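Local atomic coordinates of penicillin-binding protein 2 (Pbp2) (Helicobacter pylori, PDB entry 5LP5), a protein that probably cross-links cell-wall peptidoglycan as a penicillin-binding transpeptidase, and assembles with MreC into a core complex of bacterial cell wall synthesis. Residues S160-Y165 with T189-E194; L306-S311 with S436-P441; V317-L322 with S475-K480; C512-A517 with A543-F548. All coordinates share one frame; numbering follows the deposited sequence.

From the N terminus, contact 1 comes first and closes a 23-residue loop within the dimerisation domain, joining two short helices near the strand 56-57. The other three contacts lie in the transpeptidase domain. Contact 2 opens next, and contact 3 opens before it closes, so these two cross: 306-311 and 317-322 belong to one run of chain that meets first 436-441 and then 475-480. Contact 4 follows in series and pairs the edge strand 511-517 with strand 542-549 of the five-stranded sheet. Contacts 2 and 4 touch, Pro308 O meeting Trp544 NE1, whereas the centres of contacts 1 and 3 lie about 38 Å apart.

Contact 1: S160-Y165 with T189-E194; sequences SHVLGY and TGIEKE
Ile191 and Glu192 turn their backbone N-H groups onto the carbonyls of Val162 and Leu163. Ile191 N bonds to Val162 O at 3.0 Å, and Glu192 N reaches Leu163 O at 2.9 Å. Beside them, Ile191 CG1 lies 4.0 Å from Val162 CG1, the two side chains running side by side and pointing the same way. Thr189 OG1 accepts a longer bond from Tyr165 N (3.3 Å) and also lies obliquely beside the Tyr165 ring, 3.4 Å from CD2. Two short helices thus meet end to end: the carbonyls closing helix 160-163 are taken up by N-H groups at the N-terminal end of helix 190-194. Between them Gly164 leaves helical geometry with a phi of 71°, and its CA-H is directed at Thr189 O. Glu192 lays CG 3.5 Å from Gly164 O, and a bend at chi2 (-82°) carries its carboxylate on to salt bridges with Arg53 and Arg151. Ser160 and His161 are hydrogen-bonded to Glu272; beyond the helix end the Tyr165 ring stacks with Phe278.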
loop_
_atom_site.group_PDB
_atom_site.type_symbol
_atom_site.label_atom_id
_atom_site.label_comp_id
_atom_site.label_asym_id
_atom_site.label_seq_id
_atom_site.Cartn_x
_atom_site.Cartn_y
_atom_site.Cartn_z
ATOM N N SER A 160 -7.833 16.051 -4.856
ATOM C CA SER A 160 -7.600 15.186 -5.991
ATOM C C SER A 160 -6.716 15.834 -7.056
ATOM O O SER A 160 -5.975 15.133 -7.754
ATOM C CB SER A 160 -8.935 14.729 -6.596
ATOM O OG SER A 160 -9.592 15.748 -7.336
ATOM N N HIS A 161 -6.788 17.155 -7.187
ATOM C CA HIS A 161 -6.014 17.846 -8.212
ATOM C C HIS A 161 -4.600 18.174 -7.745
ATOM O O HIS A 161 -3.776 18.607 -8.525
ATOM C CB HIS A 161 -6.745 19.103 -8.720
ATOM C CG HIS A 161 -7.892 18.809 -9.644
ATOM N ND1 HIS A 161 -9.201 18.820 -9.221
ATOM C CD2 HIS A 161 -7.927 18.495 -10.964
ATOM C CE1 HIS A 161 -9.992 18.533 -10.238
ATOM N NE2 HIS A 161 -9.245 18.326 -11.306
ATOM N N VAL A 162 -4.318 17.959 -6.472
ATOM C CA VAL A 162 -2.949 18.051 -5.966
ATOM C C VAL A 162 -2.260 16.703 -6.006
ATOM O O VAL A 162 -1.158 16.556 -6.554
ATOM C CB VAL A 162 -2.905 18.530 -4.508
ATOM C CG1 VAL A 162 -1.470 18.579 -4.028
ATOM C CG2 VAL A 162 -3.579 19.899 -4.383
ATOM N N LEU A 163 -2.912 15.717 -5.414
ATOM C CA LEU A 163 -2.301 14.414 -5.239
ATOM C C LEU A 163 -2.076 13.705 -6.571
ATOM O O LEU A 163 -0.975 13.224 -6.845
ATOM C CB LEU A 163 -3.162 13.567 -4.309
ATOM C CG LEU A 163 -3.438 14.167 -2.923
ATOM C CD1 LEU A 163 -4.465 13.328 -2.207
ATOM C CD2 LEU A 163 -2.173 14.245 -2.113
ATOM N N GLY A 164 -3.104 13.683 -7.415
ATOM C CA GLY A 164 -3.080 12.927 -8.646
ATOM C C GLY A 164 -3.153 11.441 -8.346
ATOM O O GLY A 164 -3.309 11.037 -7.193
ATOM N N TYR A 165 -3.015 10.621 -9.379
ATOM C CA TYR A 165 -3.195 9.191 -9.240
ATOM C C TYR A 165 -2.178 8.376 -10.040
ATOM O O TYR A 165 -1.586 8.844 -10.998
ATOM C CB TYR A 165 -4.620 8.802 -9.650
ATOM C CG TYR A 165 -4.905 9.060 -11.100
ATOM C CD1 TYR A 165 -4.548 8.127 -12.070
ATOM C CD2 TYR A 165 -5.496 10.249 -11.515
ATOM C CE1 TYR A 165 -4.792 8.356 -13.400
ATOM C CE2 TYR A 165 -5.744 10.484 -12.846
ATOM C CZ TYR A 165 -5.392 9.532 -13.785
ATOM O OH TYR A 165 -5.648 9.751 -15.123
ATOM N N THR A 189 -0.893 11.778 -12.859
ATOM C CA THR A 189 -1.134 13.218 -12.673
ATOM C C THR A 189 -0.620 13.743 -11.363
ATOM O O THR A 189 -0.369 12.988 -10.427
ATOM C CB THR A 189 -2.623 13.561 -12.752
ATOM O OG1 THR A 189 -3.357 12.823 -11.767
ATOM C CG2 THR A 189 -3.142 13.182 -14.089
ATOM N N GLY A 190 -0.437 15.052 -11.324
ATOM C CA GLY A 190 -0.087 15.738 -10.088
ATOM C C GLY A 190 1.138 15.221 -9.361
ATOM O O GLY A 190 2.124 14.812 -9.988
ATOM N N ILE A 191 1.067 15.246 -8.030
ATOM C CA ILE A 191 2.196 14.888 -7.165
ATOM C C ILE A 191 2.680 13.458 -7.395
ATOM O O ILE A 191 3.883 13.204 -7.376
ATOM C CB ILE A 191 1.834 15.110 -5.677
ATOM C CG1 ILE A 191 1.774 16.604 -5.380
ATOM C CG2 ILE A 191 2.823 14.450 -4.728
ATOM C CD1 ILE A 191 3.104 17.307 -5.335
ATOM N N GLU A 192 1.756 12.528 -7.610
ATOM C CA GLU A 192 2.147 11.149 -7.881
ATOM C C GLU A 192 3.070 11.110 -9.082
ATOM O O GLU A 192 3.967 10.281 -9.160
ATOM C CB GLU A 192 0.934 10.294 -8.182
ATOM C CG GLU A 192 0.052 10.003 -6.987
ATOM C CD GLU A 192 0.550 8.845 -6.125
ATOM O OE1 GLU A 192 1.777 8.575 -6.150
ATOM O OE2 GLU A 192 -0.288 8.209 -5.413
ATOM N N LYS A 193 2.817 11.995 -10.041
ATOM C CA LYS A 193 3.648 12.084 -11.217
ATOM C C LYS A 193 4.890 12.931 -10.952
ATOM O O LYS A 193 5.993 12.507 -11.231
ATOM C CB LYS A 193 2.874 12.664 -12.383
ATOM C CG LYS A 193 3.601 12.423 -13.683
ATOM C CD LYS A 193 3.096 13.240 -14.829
ATOM C CE LYS A 193 4.170 13.256 -15.902
ATOM N NZ LYS A 193 3.646 13.810 -17.166
ATOM N N GLU A 194 4.713 14.125 -10.402
ATOM C CA GLU A 194 5.839 15.032 -10.208
ATOM C C GLU A 194 6.931 14.354 -9.363
ATOM O O GLU A 194 8.117 14.465 -9.667
ATOM C CB GLU A 194 5.372 16.353 -9.582
ATOM C CG GLU A 194 6.458 17.419 -9.396
ATOM C CD GLU A 194 6.791 18.222 -10.630
ATOM O OE1 GLU A 194 6.065 18.139 -11.632
ATOM O OE2 GLU A 194 7.776 18.972 -10.585
#

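Contact 2: L306-S311 with S436-P441; sequences LYPPGS and SFLATP
Tyr307 and Ala439 form a single antiparallel beta bridge, a hydrogen-bonded pair, between two loops whose touching parts run 101° apart. Tyr307 N donates a hydrogen bond to Ala439 O at 3.0 Å, and Ala439 N donates one to Tyr307 O at 2.9 Å. Next to the bridge, Pro309 sets CG over the centre of one face of the Phe437 ring, a CH-pi contact of 3.8 Å from CG to the ring centroid. Phe437 holds CG anti to its backbone N (chi1 -160°), which turns one ring face to the proline; Phe392 meets the same ring edge to face. Pro308 and Leu438 lie alongside one another, with Pro308 CD 3.9 Å from Leu438 CD2, while Leu306 CB meets Leu438 CB at 4.0 Å. At the other end, Pro441 CD approaches the edge of the Tyr307 ring near its plane, and the Tyr307 hydroxyl is hydrogen-bonded to Glu563. Thr440 N-caps the helix 441-453. The backbone N-H and C=O groups of the bridge are thus satisfied among prolines, leucines and aromatic rings, just before Ser311, probably the nucleophile of an SxxK motif as in other penicillin-binding proteins.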
loop_
_atom_site.group_PDB
_atom_site.type_symbol
_atom_site.label_atom_id
_atom_site.label_comp_id
_atom_site.label_asym_id
_atom_site.label_seq_id
_atom_site.Cartn_x
_atom_site.Cartn_y
_atom_site.Cartn_z
ATOM N N LEU A 306 -7.014 29.285 -17.347
ATOM C CA LEU A 306 -6.733 30.703 -17.538
ATOM C C LEU A 306 -8.029 31.538 -17.454
ATOM O O LEU A 306 -9.064 31.176 -18.004
ATOM C CB LEU A 306 -6.026 30.918 -18.885
ATOM C CG LEU A 306 -4.547 30.479 -19.011
ATOM C CD1 LEU A 306 -4.048 30.449 -20.455
ATOM C CD2 LEU A 306 -3.640 31.366 -18.155
ATOM N N TYR A 307 -7.962 32.650 -16.733
ATOM C CA TYR A 307 -9.098 33.550 -16.587
ATOM C C TYR A 307 -8.582 34.995 -16.661
ATOM O O TYR A 307 -7.436 35.249 -16.308
ATOM C CB TYR A 307 -9.789 33.361 -15.237
ATOM C CG TYR A 307 -10.228 31.959 -14.865
ATOM C CD1 TYR A 307 -9.395 31.115 -14.149
ATOM C CD2 TYR A 307 -11.495 31.514 -15.163
ATOM C CE1 TYR A 307 -9.806 29.848 -13.784
ATOM C CE2 TYR A 307 -11.927 30.257 -14.792
ATOM C CZ TYR A 307 -11.082 29.428 -14.090
ATOM O OH TYR A 307 -11.495 28.166 -13.706
ATOM N N PRO A 308 -9.426 35.941 -17.123
ATOM C CA PRO A 308 -9.042 37.353 -17.041
ATOM C C PRO A 308 -8.972 37.777 -15.580
ATOM O O PRO A 308 -9.912 37.518 -14.828
ATOM C CB PRO A 308 -10.182 38.095 -17.772
ATOM C CG PRO A 308 -10.943 37.051 -18.502
ATOM C CD PRO A 308 -10.744 35.759 -17.764
ATOM N N PRO A 309 -7.865 38.408 -15.166
ATOM C CA PRO A 309 -7.739 38.726 -13.742
ATOM C C PRO A 309 -8.759 39.755 -13.233
ATOM O O PRO A 309 -9.158 39.691 -12.064
ATOM C CB PRO A 309 -6.301 39.251 -13.615
ATOM C CG PRO A 309 -5.948 39.722 -14.951
ATOM C CD PRO A 309 -6.701 38.863 -15.932
ATOM N N GLY A 310 -9.183 40.664 -14.108
ATOM C CA GLY A 310 -10.038 41.769 -13.722
ATOM C C GLY A 310 -9.306 42.774 -12.849
ATOM O O GLY A 310 -8.074 42.932 -12.936
ATOM N N SER A 311 -10.060 43.428 -11.968
ATOM C CA SER A 311 -9.534 44.532 -11.165
ATOM C C SER A 311 -8.351 44.156 -10.243
ATOM O O SER A 311 -7.637 45.050 -9.794
ATOM C CB SER A 311 -10.677 45.169 -10.355
ATOM O OG SER A 311 -11.769 45.560 -11.193
ATOM N N SER A 436 -7.181 40.827 -23.763
ATOM C CA SER A 436 -6.303 39.681 -23.994
ATOM C C SER A 436 -5.428 39.282 -22.771
ATOM O O SER A 436 -4.406 38.604 -22.920
ATOM C CB SER A 436 -5.456 39.940 -25.247
ATOM O OG SER A 436 -6.249 39.799 -26.425
ATOM N N PHE A 437 -5.846 39.675 -21.565
ATOM C CA PHE A 437 -5.084 39.401 -20.324
ATOM C C PHE A 437 -5.623 38.136 -19.658
ATOM O O PHE A 437 -6.815 38.066 -19.364
ATOM C CB PHE A 437 -5.202 40.599 -19.350
ATOM C CG PHE A 437 -4.111 40.673 -18.273
ATOM C CD1 PHE A 437 -3.398 39.558 -17.850
ATOM C CD2 PHE A 437 -3.825 41.900 -17.667
ATOM C CE1 PHE A 437 -2.419 39.671 -16.866
ATOM C CE2 PHE A 437 -2.851 42.009 -16.689
ATOM C CZ PHE A 437 -2.147 40.892 -16.285
ATOM N N LEU A 438 -4.738 37.159 -19.436
ATOM C CA LEU A 438 -5.082 35.907 -18.736
ATOM C C LEU A 438 -4.071 35.476 -17.657
ATOM O O LEU A 438 -2.853 35.547 -17.840
ATOM C CB LEU A 438 -5.236 34.774 -19.741
ATOM C CG LEU A 438 -6.335 34.940 -20.769
ATOM C CD1 LEU A 438 -6.245 33.797 -21.772
ATOM C CD2 LEU A 438 -7.695 34.989 -20.096
ATOM N N ALA A 439 -4.595 35.006 -16.534
ATOM C CA ALA A 439 -3.758 34.538 -15.452
ATOM C C ALA A 439 -4.352 33.300 -14.832
ATOM O O ALA A 439 -5.509 32.973 -15.082
ATOM C CB ALA A 439 -3.598 35.622 -14.411
ATOM N N THR A 440 -3.518 32.607 -14.048
ATOM C CA THR A 440 -3.911 31.437 -13.250
ATOM C C THR A 440 -4.129 31.894 -11.821
ATOM O O THR A 440 -3.487 32.834 -11.374
ATOM C CB THR A 440 -2.816 30.333 -13.260
ATOM O OG1 THR A 440 -1.541 30.864 -12.826
ATOM C CG2 THR A 440 -2.671 29.705 -14.657
ATOM N N PRO A 441 -5.057 31.249 -11.094
ATOM C CA PRO A 441 -5.179 31.503 -9.661
ATOM C C PRO A 441 -3.864 31.445 -8.907
ATOM O O PRO A 441 -3.687 32.195 -7.957
ATOM C CB PRO A 441 -6.122 30.406 -9.198
ATOM C CG PRO A 441 -7.022 30.206 -10.360
ATOM C CD PRO A 441 -6.175 30.426 -11.582
#

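Contact 3: V317-L322 with S475-K480; sequences VGLSFL and SFQKKK
Leu319 and Leu322, one turn apart on helix 314-324, carry this contact and meet Lys480 of helix 475-493. Leu319 has CG anti to its backbone N (chi1 177°), which swings the branch toward the other helix. Its CD1 rests 3.9 Å from Lys480 CB and equally near Gln477 O, and its CD2 lies 4.1 Å from Gln477 NE2, the two side chains crossing at about a right angle. The CB of Leu322 points toward the partner helix, and CD1 lies 4.1 Å from Lys480 CD. Lys480 therefore offers its methylene groups to both leucines; its chain bends at chi2 (-60°), and NZ forms a salt bridge with Glu329. The ring of Phe476 comes near the backbone of Leu322, CZ lying 3.3 Å from Leu322 O, while one face of the ring is covered near the rim by CG of Lys480. No hydrogen bond links the two segments. The amide NE2 of Gln477 is instead bonded to Glu389, beyond the contact. The segment axes pass 10.4 Å apart with N-to-C directions 127° from each other: steeply crossed helix packing within the transpeptidase domain, between the helix whose start bears the SxxK-type sequence and the helix that precedes strand 511-517.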
loop_
_atom_site.group_PDB
_atom_site.type_symbol
_atom_site.label_atom_id
_atom_site.label_comp_id
_atom_site.label_asym_id
_atom_site.label_seq_id
_atom_site.Cartn_x
_atom_site.Cartn_y
_atom_site.Cartn_z
ATOM N N VAL A 317 -0.780 47.681 -11.608
ATOM C CA VAL A 317 -0.895 48.758 -12.602
ATOM C C VAL A 317 -0.518 50.113 -11.976
ATOM O O VAL A 317 0.303 50.861 -12.504
ATOM C CB VAL A 317 -2.345 48.840 -13.161
ATOM C CG1 VAL A 317 -2.493 49.984 -14.149
ATOM C CG2 VAL A 317 -2.757 47.531 -13.818
ATOM N N GLY A 318 -1.142 50.414 -10.843
ATOM C CA GLY A 318 -0.826 51.607 -10.078
ATOM C C GLY A 318 0.655 51.697 -9.788
ATOM O O GLY A 318 1.250 52.762 -9.934
ATOM N N LEU A 319 1.264 50.579 -9.395
ATOM C CA LEU A 319 2.692 50.572 -9.091
ATOM C C LEU A 319 3.524 51.000 -10.304
ATOM O O LEU A 319 4.559 51.655 -10.156
ATOM C CB LEU A 319 3.137 49.202 -8.569
ATOM C CG LEU A 319 4.640 49.060 -8.290
ATOM C CD1 LEU A 319 5.085 49.984 -7.173
ATOM C CD2 LEU A 319 5.015 47.619 -7.980
ATOM N N SER A 320 3.070 50.634 -11.495
ATOM C CA SER A 320 3.732 51.053 -12.722
ATOM C C SER A 320 3.574 52.558 -12.969
ATOM O O SER A 320 4.521 53.221 -13.392
ATOM C CB SER A 320 3.168 50.288 -13.920
ATOM O OG SER A 320 4.018 50.424 -15.056
ATOM N N PHE A 321 2.379 53.094 -12.721
ATOM C CA PHE A 321 2.141 54.530 -12.879
ATOM C C PHE A 321 3.142 55.324 -12.061
ATOM O O PHE A 321 3.861 56.189 -12.581
ATOM C CB PHE A 321 0.740 54.935 -12.402
ATOM C CG PHE A 321 -0.383 54.409 -13.245
ATOM C CD1 PHE A 321 -0.178 53.992 -14.556
ATOM C CD2 PHE A 321 -1.670 54.382 -12.732
ATOM C CE1 PHE A 321 -1.237 53.537 -15.317
ATOM C CE2 PHE A 321 -2.732 53.929 -13.492
ATOM C CZ PHE A 321 -2.516 53.508 -14.785
ATOM N N LEU A 322 3.170 55.022 -10.765
ATOM C CA LEU A 322 4.004 55.744 -9.815
ATOM C C LEU A 322 5.464 55.655 -10.187
ATOM O O LEU A 322 6.250 56.549 -9.875
ATOM C CB LEU A 322 3.827 55.165 -8.417
ATOM C CG LEU A 322 2.448 55.256 -7.788
ATOM C CD1 LEU A 322 2.386 54.341 -6.571
ATOM C CD2 LEU A 322 2.154 56.693 -7.413
ATOM N N SER A 475 14.319 49.348 -4.898
ATOM C CA SER A 475 14.060 50.176 -3.728
ATOM C C SER A 475 12.727 50.912 -3.827
ATOM O O SER A 475 11.839 50.758 -2.968
ATOM C CB SER A 475 15.183 51.202 -3.569
ATOM O OG SER A 475 16.391 50.564 -3.212
ATOM N N PHE A 476 12.600 51.712 -4.882
ATOM C CA PHE A 476 11.453 52.596 -5.048
ATOM C C PHE A 476 10.141 51.819 -4.956
ATOM O O PHE A 476 9.209 52.236 -4.257
ATOM C CB PHE A 476 11.541 53.333 -6.394
ATOM C CG PHE A 476 10.333 54.168 -6.703
ATOM C CD1 PHE A 476 10.228 55.469 -6.243
ATOM C CD2 PHE A 476 9.289 53.640 -7.434
ATOM C CE1 PHE A 476 9.104 56.231 -6.521
ATOM C CE2 PHE A 476 8.167 54.396 -7.716
ATOM C CZ PHE A 476 8.068 55.693 -7.255
ATOM N N GLN A 477 10.077 50.691 -5.663
ATOM C CA GLN A 477 8.861 49.895 -5.728
ATOM C C GLN A 477 8.438 49.368 -4.356
ATOM O O GLN A 477 7.257 49.419 -4.020
ATOM C CB GLN A 477 9.031 48.727 -6.697
ATOM C CG GLN A 477 9.047 49.136 -8.157
ATOM C CD GLN A 477 9.503 48.003 -9.045
ATOM O OE1 GLN A 477 10.607 47.482 -8.884
ATOM N NE2 GLN A 477 8.651 47.610 -9.979
ATOM N N LYS A 478 9.399 48.875 -3.575
ATOM C CA LYS A 478 9.106 48.344 -2.245
ATOM C C LYS A 478 8.458 49.387 -1.327
ATOM O O LYS A 478 7.476 49.088 -0.637
ATOM C CB LYS A 478 10.371 47.782 -1.604
ATOM C CG LYS A 478 10.853 46.476 -2.219
ATOM C CD LYS A 478 12.059 45.939 -1.469
ATOM C CE LYS A 478 12.617 44.668 -2.081
ATOM N NZ LYS A 478 13.726 44.160 -1.226
ATOM N N LYS A 479 8.993 50.607 -1.332
ATOM C CA LYS A 479 8.410 51.695 -0.543
ATOM C C LYS A 479 6.946 51.945 -0.897
ATOM O O LYS A 479 6.099 52.109 -0.015
ATOM C CB LYS A 479 9.187 53.006 -0.717
ATOM C CG LYS A 479 8.405 54.213 -0.186
ATOM C CD LYS A 479 9.239 55.440 0.160
ATOM C CE LYS A 479 8.540 56.247 1.258
ATOM N NZ LYS A 479 9.306 57.432 1.716
ATOM N N LYS A 480 6.653 51.970 -2.188
ATOM C CA LYS A 480 5.297 52.226 -2.656
ATOM C C LYS A 480 4.322 51.102 -2.300
ATOM O O LYS A 480 3.110 51.313 -2.300
ATOM C CB LYS A 480 5.298 52.475 -4.160
ATOM C CG LYS A 480 6.079 53.710 -4.571
ATOM C CD LYS A 480 5.529 54.986 -3.944
ATOM C CE LYS A 480 6.533 56.128 -3.995
ATOM N NZ LYS A 480 6.052 57.276 -3.185
#

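Contact 4: C512-A517 with A543-F548; sequences CKTGTA and AWITAF
Trp544 stands opposite Gly515, its CB 3.9 Å from the glycine N, and its indole leads away from that strand to pack against Val444 of helix 441-453 and Leu561; Pro441 lies beyond the rim at CH2, and Pro309 O over one face at CD1. Its NE1 donates to Pro308 O. The two segments are neighbouring antiparallel strands of the five-stranded transpeptidase sheet, a fold shared with the serine beta-lactamases; strand 511-517 is its edge within this chain and bears Lys513 of a probable K(T/S)G motif. Four backbone bonds join them in two hydrogen-bonded pairs. Lys513 with Thr546 is regular, whereas at Gly515 with Trp544 both donors stand above the acceptor's carbonyl plane, Gly515 N by 61° and Trp544 N by 51°. On the face bearing Cys512, Thr514, Ile545 and Ala547, Cys512 CB meets Ala547 CB at 3.8 Å and Thr514 CG2 meets Ile545 CD1 at 4.2 Å. Cys512 SG forms a disulfide with Cys492 of helix 475-493. On the other face Thr546 OG1 is hydrogen-bonded to Thr448 and Thr559. The Lys513 chain, bent at chi2, runs forward along its own strand, and NZ donates to Thr514 O at 2.9 Å, 37° out of that carbonyl plane.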
loop_
_atom_site.group_PDB
_atom_site.type_symbol
_atom_site.label_atom_id
_atom_site.label_comp_id
_atom_site.label_asym_id
_atom_site.label_seq_id
_atom_site.Cartn_x
_atom_site.Cartn_y
_atom_site.Cartn_z
ATOM N N CYS A 512 -7.692 43.127 1.178
ATOM C CA CYS A 512 -8.145 42.408 -0.021
ATOM C C CYS A 512 -8.146 43.279 -1.293
ATOM O O CYS A 512 -7.839 44.470 -1.270
ATOM C CB CYS A 512 -9.571 41.858 0.220
ATOM S SG CYS A 512 -10.761 43.121 0.786
ATOM N N LYS A 513 -8.469 42.640 -2.409
ATOM C CA LYS A 513 -8.844 43.304 -3.656
ATOM C C LYS A 513 -9.813 42.379 -4.382
ATOM O O LYS A 513 -9.563 41.183 -4.527
ATOM C CB LYS A 513 -7.631 43.599 -4.541
ATOM C CG LYS A 513 -7.962 44.320 -5.850
ATOM C CD LYS A 513 -8.408 45.760 -5.616
ATOM C CE LYS A 513 -9.287 46.297 -6.735
ATOM N NZ LYS A 513 -10.714 45.851 -6.637
ATOM N N THR A 514 -10.936 42.921 -4.817
ATOM C CA THR A 514 -11.900 42.134 -5.575
ATOM C C THR A 514 -11.594 42.245 -7.064
ATOM O O THR A 514 -10.770 43.078 -7.484
ATOM C CB THR A 514 -13.336 42.615 -5.320
ATOM O OG1 THR A 514 -13.375 44.048 -5.400
ATOM C CG2 THR A 514 -13.807 42.164 -3.946
ATOM N N GLY A 515 -12.255 41.390 -7.845
ATOM C CA GLY A 515 -12.235 41.473 -9.310
ATOM C C GLY A 515 -13.471 40.840 -9.941
ATOM O O GLY A 515 -14.179 40.047 -9.319
ATOM N N THR A 516 -13.763 41.229 -11.181
ATOM C CA THR A 516 -14.786 40.548 -11.974
ATOM C C THR A 516 -14.262 40.415 -13.392
ATOM O O THR A 516 -13.577 41.303 -13.900
ATOM C CB THR A 516 -16.161 41.261 -11.964
ATOM O OG1 THR A 516 -16.708 41.269 -10.635
ATOM C CG2 THR A 516 -17.149 40.539 -12.883
ATOM N N ALA A 517 -14.582 39.285 -14.011
ATOM C CA ALA A 517 -14.114 38.985 -15.349
ATOM C C ALA A 517 -15.279 38.602 -16.271
ATOM O O ALA A 517 -16.056 37.709 -15.941
ATOM C CB ALA A 517 -13.099 37.867 -15.267
ATOM N N ALA A 543 -15.793 35.597 -10.769
ATOM C CA ALA A 543 -15.580 36.409 -9.575
ATOM C C ALA A 543 -14.235 36.131 -8.922
ATOM O O ALA A 543 -13.908 34.982 -8.657
ATOM C CB ALA A 543 -16.696 36.155 -8.572
ATOM N N TRP A 544 -13.480 37.190 -8.641
ATOM C CA TRP A 544 -12.196 37.079 -7.967
ATOM C C TRP A 544 -12.252 37.762 -6.608
ATOM O O TRP A 544 -13.045 38.688 -6.390
ATOM C CB TRP A 544 -11.085 37.768 -8.765
ATOM C CG TRP A 544 -10.520 37.012 -9.924
ATOM C CD1 TRP A 544 -10.882 37.129 -11.236
ATOM C CD2 TRP A 544 -9.464 36.052 -9.888
ATOM N NE1 TRP A 544 -10.128 36.298 -12.012
ATOM C CE2 TRP A 544 -9.248 35.623 -11.214
ATOM C CE3 TRP A 544 -8.689 35.501 -8.866
ATOM C CZ2 TRP A 544 -8.293 34.669 -11.541
ATOM C CZ3 TRP A 544 -7.732 34.568 -9.194
ATOM C CH2 TRP A 544 -7.543 34.159 -10.513
ATOM N N ILE A 545 -11.383 37.300 -5.710
ATOM C CA ILE A 545 -11.024 38.011 -4.491
ATOM C C ILE A 545 -9.708 37.422 -4.008
ATOM O O ILE A 545 -9.564 36.209 -3.893
ATOM C CB ILE A 545 -12.108 37.896 -3.398
ATOM C CG1 ILE A 545 -11.728 38.713 -2.151
ATOM C CG2 ILE A 545 -12.380 36.432 -3.055
ATOM C CD1 ILE A 545 -12.906 39.090 -1.280
ATOM N N THR A 546 -8.731 38.285 -3.781
ATOM C CA THR A 546 -7.450 37.865 -3.241
ATOM C C THR A 546 -7.203 38.747 -2.039
ATOM O O THR A 546 -7.817 39.769 -1.895
ATOM C CB THR A 546 -6.336 37.961 -4.293
ATOM O OG1 THR A 546 -5.181 37.247 -3.851
ATOM C CG2 THR A 546 -5.970 39.402 -4.569
ATOM N N ALA A 547 -6.346 38.315 -1.134
ATOM C CA ALA A 547 -6.231 38.971 0.175
ATOM C C ALA A 547 -5.033 38.462 0.975
ATOM O O ALA A 547 -4.636 37.311 0.819
ATOM C CB ALA A 547 -7.520 38.774 0.976
ATOM N N PHE A 548 -4.464 39.329 1.816
ATOM C CA PHE A 548 -3.437 38.921 2.781
ATOM C C PHE A 548 -3.841 39.189 4.237
ATOM O O PHE A 548 -4.661 40.069 4.539
ATOM C CB PHE A 548 -2.091 39.561 2.474
ATOM C CG PHE A 548 -2.046 41.039 2.693
ATOM C CD1 PHE A 548 -1.634 41.559 3.901
ATOM C CD2 PHE A 548 -2.367 41.915 1.666
ATOM C CE1 PHE A 548 -1.562 42.928 4.096
ATOM C CE2 PHE A 548 -2.291 43.281 1.847
ATOM C CZ PHE A 548 -1.887 43.789 3.068
#